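Local atomic coordinates of carboxypeptidase 1 (Deinococcus radiodurans str. R1, PDB entry 5GIV), a protein that probably removes amino acids one after another from the C-terminus of peptides, with broad specificity, as a zinc-dependent carboxypeptidase of the M32 family. Residues Q174-L179 against H360-F365; F365-E370 against D383-A388. All coordinates share one frame; numbering follows the deposited sequence.

Contact 1: residues Q174-L179 against H360-F365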
# COMPACT_ATOMS: atom_id res chain seq x y z
N GLN A 174 23.50 -29.84 -18.59
CA GLN A 174 23.89 -31.06 -17.90
C GLN A 174 22.94 -31.37 -16.76
O GLN A 174 22.59 -32.54 -16.53
CB GLN A 174 25.33 -30.95 -17.40
CG GLN A 174 26.31 -30.44 -18.45
CD GLN A 174 27.77 -30.63 -18.06
OE1 GLN A 174 28.07 -31.07 -16.94
NE2 GLN A 174 28.68 -30.28 -18.97
N VAL A 175 22.50 -30.34 -16.03
CA VAL A 175 21.51 -30.56 -14.98
C VAL A 175 20.21 -31.09 -15.58
O VAL A 175 19.61 -32.03 -15.05
CB VAL A 175 21.27 -29.25 -14.21
CG1 VAL A 175 20.11 -29.42 -13.25
CG2 VAL A 175 22.53 -28.82 -13.49
N PHE A 176 19.77 -30.50 -16.69
CA PHE A 176 18.52 -30.94 -17.31
C PHE A 176 18.60 -32.40 -17.72
O PHE A 176 17.71 -33.20 -17.42
CB PHE A 176 18.20 -30.05 -18.51
CG PHE A 176 17.70 -28.67 -18.15
CD1 PHE A 176 17.48 -28.32 -16.82
CD2 PHE A 176 17.47 -27.72 -19.14
CE1 PHE A 176 17.03 -27.06 -16.49
CE2 PHE A 176 17.01 -26.45 -18.82
CZ PHE A 176 16.79 -26.12 -17.50
N ALA A 177 19.68 -32.78 -18.42
CA ALA A 177 19.82 -34.16 -18.87
C ALA A 177 19.77 -35.13 -17.69
O ALA A 177 19.10 -36.16 -17.74
CB ALA A 177 21.12 -34.33 -19.65
N GLU A 178 20.49 -34.80 -16.62
CA GLU A 178 20.51 -35.67 -15.45
C GLU A 178 19.12 -35.77 -14.81
O GLU A 178 18.69 -36.87 -14.43
CB GLU A 178 21.56 -35.16 -14.47
CG GLU A 178 21.96 -36.16 -13.43
CD GLU A 178 23.10 -35.63 -12.58
OE1 GLU A 178 23.63 -34.55 -12.94
OE2 GLU A 178 23.48 -36.30 -11.59
N LEU A 179 18.42 -34.64 -14.67
CA LEU A 179 17.08 -34.69 -14.08
C LEU A 179 16.11 -35.45 -14.98
O LEU A 179 15.29 -36.24 -14.50
CB LEU A 179 16.56 -33.29 -13.80
CG LEU A 179 17.33 -32.44 -12.79
CD1 LEU A 179 16.62 -31.10 -12.56
CD2 LEU A 179 17.58 -33.19 -11.49
N HIS A 360 8.56 -28.93 -17.49
CA HIS A 360 8.04 -27.66 -18.00
C HIS A 360 9.16 -26.64 -18.20
O HIS A 360 9.16 -25.90 -19.19
CB HIS A 360 6.99 -27.09 -17.04
CG HIS A 360 5.78 -27.97 -16.87
ND1 HIS A 360 4.62 -27.79 -17.58
CD2 HIS A 360 5.56 -29.02 -16.05
CE1 HIS A 360 3.73 -28.69 -17.21
NE2 HIS A 360 4.28 -29.46 -16.29
N VAL A 361 10.10 -26.56 -17.25
CA VAL A 361 11.22 -25.63 -17.36
C VAL A 361 12.08 -25.98 -18.56
O VAL A 361 12.49 -25.11 -19.34
CB VAL A 361 12.03 -25.61 -16.05
CG1 VAL A 361 13.29 -24.79 -16.20
CG2 VAL A 361 11.18 -25.07 -14.91
N ILE A 362 12.40 -27.27 -18.71
CA ILE A 362 13.20 -27.72 -19.85
C ILE A 362 12.52 -27.35 -21.16
O ILE A 362 13.16 -26.86 -22.09
CB ILE A 362 13.45 -29.24 -19.77
CG1 ILE A 362 14.26 -29.57 -18.51
CG2 ILE A 362 14.12 -29.73 -21.05
CD1 ILE A 362 14.43 -31.05 -18.27
N THR A 363 11.21 -27.60 -21.25
CA THR A 363 10.48 -27.21 -22.45
C THR A 363 10.73 -25.75 -22.80
O THR A 363 11.13 -25.42 -23.92
CB THR A 363 8.99 -27.47 -22.25
OG1 THR A 363 8.79 -28.86 -22.01
CG2 THR A 363 8.20 -27.03 -23.49
N ARG A 364 10.51 -24.85 -21.84
CA ARG A 364 10.64 -23.42 -22.10
C ARG A 364 12.08 -23.04 -22.44
O ARG A 364 12.33 -22.28 -23.39
CB ARG A 364 10.16 -22.63 -20.89
CG ARG A 364 8.67 -22.71 -20.66
CD ARG A 364 8.31 -22.64 -19.18
NE ARG A 364 6.86 -22.53 -19.00
CZ ARG A 364 6.01 -23.53 -19.17
NH1 ARG A 364 6.45 -24.74 -19.53
NH2 ARG A 364 4.71 -23.33 -18.99
N PHE A 365 13.05 -23.57 -21.69
CA PHE A 365 14.45 -23.23 -21.93
C PHE A 365 14.86 -23.60 -23.35
O PHE A 365 15.51 -22.81 -24.04
CB PHE A 365 15.32 -23.94 -20.90
CG PHE A 365 16.79 -23.68 -21.04
CD1 PHE A 365 17.37 -22.56 -20.48
CD2 PHE A 365 17.61 -24.59 -21.70
CE1 PHE A 365 18.72 -22.33 -20.59
CE2 PHE A 365 18.98 -24.36 -21.81
CZ PHE A 365 19.53 -23.24 -21.26
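F176 reaches from helix 169-193 into a notch made by V361, I362 and F365 of helix 357-372, and its ring meets each of the three from a different direction. I362 lies over one face: its CG1 sits 3.8 Å from the centroid of the F176 ring, 18° off the normal, in a CH-pi contact displaced toward the rim. The two side chains run alongside in opposite senses, and I362 CD1 lies near F176 CB. F365 is met by the rim: F176 CE2 comes 3.5 Å from F365 CD2, and with the planes at 87° the pair is a T-shaped stack in which F176 presents its edge to the F365 ring face. The F365 side chain, its CG turned away from the backbone N, extends toward F176, and F176 CE2 lies against its CB, CG and CD2. The axes of the two segments come within 11.0 Å in the helical M32 fold, obliquely at 139°, nearer antiparallel than parallel, and the F176 ring spans the gap. The zinc ion, held by H266, H270 and E296, lies about 11 Å from the side chain of V361. At the far end of the F176 ring, CZ touches V361 CG1 at 4.0 Å. A serine in place of F176 would probably leave a gap between the helices and deprive F365 of its stacking partner. T423 of helix 420-439 also packs against F176 and V361.

Contact 2: residues F365-E370 against D383-A388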
# COMPACT_ATOMS: atom_id res chain seq x y z
N PHE A 365 13.05 -23.57 -21.69
CA PHE A 365 14.45 -23.23 -21.93
C PHE A 365 14.86 -23.60 -23.35
O PHE A 365 15.51 -22.81 -24.04
CB PHE A 365 15.32 -23.94 -20.90
CG PHE A 365 16.79 -23.68 -21.04
CD1 PHE A 365 17.37 -22.56 -20.48
CD2 PHE A 365 17.61 -24.59 -21.70
CE1 PHE A 365 18.72 -22.33 -20.59
CE2 PHE A 365 18.98 -24.36 -21.81
CZ PHE A 365 19.53 -23.24 -21.26
N GLU A 366 14.49 -24.80 -23.80
CA GLU A 366 14.90 -25.24 -25.13
C GLU A 366 14.24 -24.42 -26.23
O GLU A 366 14.86 -24.18 -27.27
CB GLU A 366 14.60 -26.73 -25.29
CG GLU A 366 15.57 -27.61 -24.49
CD GLU A 366 15.27 -29.10 -24.58
OE1 GLU A 366 14.23 -29.49 -25.17
OE2 GLU A 366 16.07 -29.90 -24.03
N LEU A 367 13.01 -23.94 -26.00
CA LEU A 367 12.38 -23.04 -26.96
C LEU A 367 13.09 -21.69 -26.98
O LEU A 367 13.22 -21.06 -28.04
CB LEU A 367 10.89 -22.86 -26.64
CG LEU A 367 9.99 -24.09 -26.81
CD1 LEU A 367 8.65 -23.89 -26.11
CD2 LEU A 367 9.77 -24.41 -28.29
N GLU A 368 13.53 -21.22 -25.81
CA GLU A 368 14.35 -20.02 -25.76
C GLU A 368 15.65 -20.21 -26.53
O GLU A 368 16.07 -19.32 -27.28
CB GLU A 368 14.65 -19.64 -24.31
CG GLU A 368 13.50 -19.11 -23.50
CD GLU A 368 13.92 -18.77 -22.07
OE1 GLU A 368 14.94 -19.33 -21.60
OE2 GLU A 368 13.24 -17.95 -21.42
N ARG A 369 16.30 -21.36 -26.35
CA ARG A 369 17.54 -21.63 -27.06
C ARG A 369 17.33 -21.55 -28.56
O ARG A 369 18.10 -20.90 -29.28
CB ARG A 369 18.10 -22.99 -26.66
CG ARG A 369 19.51 -23.23 -27.17
CD ARG A 369 19.87 -24.71 -27.23
NE ARG A 369 20.03 -25.32 -25.91
CZ ARG A 369 21.02 -25.05 -25.07
NH1 ARG A 369 21.95 -24.15 -25.38
NH2 ARG A 369 21.09 -25.68 -23.89
N GLU A 370 16.28 -22.22 -29.06
CA GLU A 370 16.00 -22.20 -30.49
C GLU A 370 15.67 -20.80 -30.99
O GLU A 370 16.12 -20.39 -32.07
CB GLU A 370 14.85 -23.15 -30.84
CG GLU A 370 15.17 -24.63 -30.62
CD GLU A 370 16.43 -25.06 -31.36
OE1 GLU A 370 17.36 -25.60 -30.71
OE2 GLU A 370 16.51 -24.86 -32.60
N ASP A 383 3.02 -23.64 -32.20
CA ASP A 383 3.09 -25.02 -32.64
C ASP A 383 4.27 -25.75 -32.01
O ASP A 383 4.13 -26.91 -31.59
CB ASP A 383 3.16 -25.07 -34.17
CG ASP A 383 1.91 -24.48 -34.82
OD1 ASP A 383 0.80 -24.76 -34.32
OD2 ASP A 383 2.04 -23.71 -35.80
N ALA A 384 5.44 -25.11 -31.94
CA ALA A 384 6.60 -25.76 -31.32
C ALA A 384 6.35 -26.05 -29.85
O ALA A 384 6.79 -27.09 -29.33
CB ALA A 384 7.85 -24.90 -31.50
N TRP A 385 5.65 -25.15 -29.16
CA TRP A 385 5.30 -25.35 -27.76
C TRP A 385 4.46 -26.61 -27.58
O TRP A 385 4.79 -27.47 -26.75
CB TRP A 385 4.57 -24.11 -27.22
CG TRP A 385 4.15 -24.19 -25.75
CD1 TRP A 385 3.18 -25.00 -25.21
CD2 TRP A 385 4.66 -23.39 -24.67
NE1 TRP A 385 3.08 -24.76 -23.86
CE2 TRP A 385 3.97 -23.79 -23.50
CE3 TRP A 385 5.63 -22.39 -24.57
CZ2 TRP A 385 4.22 -23.22 -22.26
CZ3 TRP A 385 5.88 -21.83 -23.33
CH2 TRP A 385 5.19 -22.24 -22.19
N HIS A 386 3.37 -26.73 -28.34
CA HIS A 386 2.53 -27.93 -28.26
C HIS A 386 3.33 -29.18 -28.59
O HIS A 386 3.18 -30.22 -27.93
CB HIS A 386 1.33 -27.80 -29.19
CG HIS A 386 0.30 -26.80 -28.74
ND1 HIS A 386 -0.12 -26.70 -27.43
CD2 HIS A 386 -0.39 -25.86 -29.43
CE1 HIS A 386 -1.02 -25.74 -27.33
NE2 HIS A 386 -1.21 -25.21 -28.53
N ALA A 387 4.17 -29.12 -29.62
CA ALA A 387 4.98 -30.28 -29.98
C ALA A 387 5.90 -30.67 -28.83
O ALA A 387 6.06 -31.86 -28.53
CB ALA A 387 5.77 -30.00 -31.25
N ALA A 388 6.52 -29.68 -28.18
CA ALA A 388 7.42 -29.98 -27.07
C ALA A 388 6.66 -30.51 -25.86
O ALA A 388 7.20 -31.31 -25.09
CB ALA A 388 8.23 -28.74 -26.70
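L367 meets A384 and W385 with the two arms of its fork, and these touches carry most of the contact between residues 365-370 and 383-388. Following the first segment from its start, F365 turns to another neighbour, packing on L156 and I160 of helix 155-163. One residue on, E366 forms a long, weak ion pair with R180. The chain then presents L367, whose CA-to-CA distance to W385, 7.5 Å, is the shortest between the two segments. Its CG stands anti to the carbonyl carbon (chi1 -67°), which points the fork at helix 381-393. CD1 goes to the indole, 3.7 Å from W385 CE3 on the six-membered ring, approaching it obliquely, and it also lies 4.0 Å from W385 CA, where the side chain leaves the backbone. CD2 takes the methyl of A384, 3.8 Å from its CB. L367 runs roughly perpendicular to W385 and touches it both at the ring and near its root. The small A384 probably lets L367 CD2 come close to the opposing backbone, as its 4.1 Å from A384 C suggests. Beyond L367, E368 bonds through OE2 to S418 OG and W410 NE1, which gives OE2 of this buried carboxylate two partners besides a weak bond from G416 N, while OE1 takes a weak one from G417 N. E370 ends the segment near the turn, where its backbone is hydrogen-bonded to L376, a residue that also touches L367. On the other helix, the indole of W385 meets the ring of Y389 with the planes about 10° apart. No hydrogen bond joins the two segments: the contact is apolar packing away from the zinc site, of the kind that closes a helical hairpin, two consecutive helices folded back on each other across a short connection.

Overall arrangement
Followed from the N terminus, the chain reaches helix 169-193 after several earlier helices, then passes through the small three-stranded sheet and the zinc-binding helices before helix 357-372 returns to it. Contact 1 thus closes a long excursion of 180 residues, one that includes H266, H270 and E296. Contact 2 closes a much shorter one of 12 residues, between helix 357-372 and helix 381-393. The two loops follow in series, neither nested nor crossed, and F365 belongs to both segments of the shared helix. With centres 12 Å apart, the contacts also touch directly, R364 packing on W385 and T363 on A388. Helix 357-372 therefore joins helix 169-193 to helix 381-393.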